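Local coordinates for protein Hpr(Ser) kinase (Coxiella burnetii, PDB 3TQF) that is probably a bifunctional, ATP-dependent HPr kinase/phosphatase that adds phosphate to a serine of the carrier protein HPr and removes it again, at residues Leu32-Ile37 against Thr73-Ile78. Sequence-based numbering, arbitrary orientation.
Sequences LSLALI and TGIGII
The helix that begins within the probable P-loop (Walker A motif) of this HPr kinase domain, residues 29-38, meets a small two-stranded antiparallel hairpin through L34, whose CD1 and CD2 both meet I78, with CD2 also near I75. The case illustrates how two segments can meet through side-chain ends without a hydrogen bond: none crosses between 32-37 and 73-78, the nearest CA atoms, those of L34 and I78, stay 9.2 Å apart, and only 95 Å² is buried, both sides summed. The end methyl of I78 meets the leucine fork evenly, its CD1 lying 4.1 Å from both CD1 and CD2 of L34, while the two side chains run at about a right angle to each other. In L34, CG stands opposite the backbone N (chi1 -168°), which carries the fork outward from the helix; in I78 the second torsion (chi2 173°) places CD1 anti to CA, at the extended end of the branch facing the leucine. I75 adds a looser touch, its CD1 at 4.5 Å from CD2 of L34. This isoleucine sits beside G76 at a classic beta bulge, the two residues together facing I72 on the partner strand, and its CB points toward the helix as that of I78 does. I72 of strand 69-72 also packs on L34 and I78, while backbone hydrogen bonding between I70 and I78 joins the two strands of the hairpin. F84 of helix 80-84 touches L34, and L83 of the same helix touches I78. From a second subunit, T147 packs on both L34 and I78 and F133 on I75, placing this apolar contact where helix 29-38, the hairpin and a neighbouring chain come together.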
loop_
_atom_site.group_PDB
_atom_site.type_symbol
_atom_site.label_atom_id
_atom_site.label_comp_id
_atom_site.label_asym_id
_atom_site.label_seq_id
_atom_site.Cartn_x
_atom_site.Cartn_y
_atom_site.Cartn_z
ATOM N N LEU A 32 4.567 9.613 2.966
ATOM C CA LEU A 32 5.194 8.538 3.731
ATOM C C LEU A 32 4.893 8.660 5.221
ATOM O O LEU A 32 4.616 7.654 5.881
ATOM C CB LEU A 32 6.706 8.514 3.505
ATOM C CG LEU A 32 7.520 7.477 4.283
ATOM C CD1 LEU A 32 6.946 6.083 4.100
ATOM C CD2 LEU A 32 8.985 7.527 3.854
ATOM N N SER A 33 4.948 9.883 5.750
ATOM C CA SER A 33 4.606 10.120 7.154
ATOM C C SER A 33 3.194 9.626 7.438
ATOM O O SER A 33 2.988 8.836 8.352
ATOM C CB SER A 33 4.723 11.603 7.518
ATOM O OG SER A 33 6.080 12.016 7.585
ATOM N N LEU A 34 2.236 10.072 6.631
ATOM C CA LEU A 34 0.845 9.660 6.779
ATOM C C LEU A 34 0.719 8.138 6.802
ATOM O O LEU A 34 0.101 7.578 7.704
ATOM C CB LEU A 34 -0.018 10.239 5.648
ATOM C CG LEU A 34 -1.544 10.126 5.816
ATOM C CD1 LEU A 34 -2.018 10.893 7.036
ATOM C CD2 LEU A 34 -2.277 10.613 4.570
ATOM N N ALA A 35 1.316 7.473 5.818
ATOM C CA ALA A 35 1.260 6.011 5.729
ATOM C C ALA A 35 1.852 5.344 6.973
ATOM O O ALA A 35 1.289 4.382 7.487
ATOM C CB ALA A 35 1.967 5.528 4.480
ATOM N N LEU A 36 2.976 5.867 7.459
ATOM C CA LEU A 36 3.576 5.362 8.689
ATOM C C LEU A 36 2.668 5.579 9.906
ATOM O O LEU A 36 2.580 4.705 10.769
ATOM C CB LEU A 36 4.949 5.994 8.915
ATOM C CG LEU A 36 6.043 5.493 7.965
ATOM C CD1 LEU A 36 7.250 6.405 8.010
ATOM C CD2 LEU A 36 6.444 4.068 8.301
ATOM N N ILE A 37 1.984 6.724 9.970
ATOM C CA ILE A 37 0.998 6.965 11.036
ATOM C C ILE A 37 -0.110 5.908 10.974
ATOM O O ILE A 37 -0.563 5.413 12.003
ATOM C CB ILE A 37 0.330 8.380 10.951
ATOM C CG1 ILE A 37 1.362 9.516 10.987
ATOM C CG2 ILE A 37 -0.671 8.576 12.091
ATOM C CD1 ILE A 37 2.362 9.413 12.110
ATOM N N THR A 73 -0.090 17.612 -0.618
ATOM C CA THR A 73 -0.670 18.300 -1.763
ATOM C C THR A 73 -1.797 17.461 -2.345
ATOM O O THR A 73 -1.642 16.267 -2.571
ATOM C CB THR A 73 0.385 18.611 -2.843
ATOM O OG1 THR A 73 1.048 17.402 -3.229
ATOM C CG2 THR A 73 1.420 19.616 -2.312
ATOM N N GLY A 74 -2.940 18.097 -2.561
ATOM C CA GLY A 74 -4.157 17.406 -2.964
ATOM C C GLY A 74 -5.150 17.377 -1.823
ATOM O O GLY A 74 -6.334 17.618 -2.021
ATOM N N ILE A 75 -4.652 17.078 -0.625
ATOM C CA ILE A 75 -5.463 17.028 0.583
ATOM C C ILE A 75 -5.468 18.380 1.280
ATOM O O ILE A 75 -6.529 18.902 1.634
ATOM C CB ILE A 75 -4.925 15.985 1.574
ATOM C CG1 ILE A 75 -4.864 14.601 0.921
ATOM C CG2 ILE A 75 -5.794 15.943 2.822
ATOM C CD1 ILE A 75 -4.187 13.543 1.783
ATOM N N GLY A 76 -4.272 18.933 1.473
ATOM C CA GLY A 76 -4.080 20.160 2.247
ATOM C C GLY A 76 -3.569 19.829 3.636
ATOM O O GLY A 76 -2.773 18.916 3.806
ATOM N N ILE A 77 -4.038 20.563 4.634
ATOM C CA ILE A 77 -3.644 20.320 6.016
ATOM C C ILE A 77 -4.384 19.111 6.591
ATOM O O ILE A 77 -5.552 18.882 6.279
ATOM C CB ILE A 77 -3.908 21.567 6.890
ATOM C CG1 ILE A 77 -2.941 22.688 6.502
ATOM C CG2 ILE A 77 -3.752 21.248 8.372
ATOM C CD1 ILE A 77 -1.481 22.363 6.797
ATOM N N ILE A 78 -3.687 18.344 7.425
ATOM C CA ILE A 78 -4.253 17.177 8.077
ATOM C C ILE A 78 -4.023 17.284 9.581
ATOM O O ILE A 78 -2.887 17.179 10.044
ATOM C CB ILE A 78 -3.588 15.868 7.577
ATOM C CG1 ILE A 78 -3.746 15.715 6.063
ATOM C CG2 ILE A 78 -4.181 14.654 8.287
ATOM C CD1 ILE A 78 -2.970 14.547 5.491
#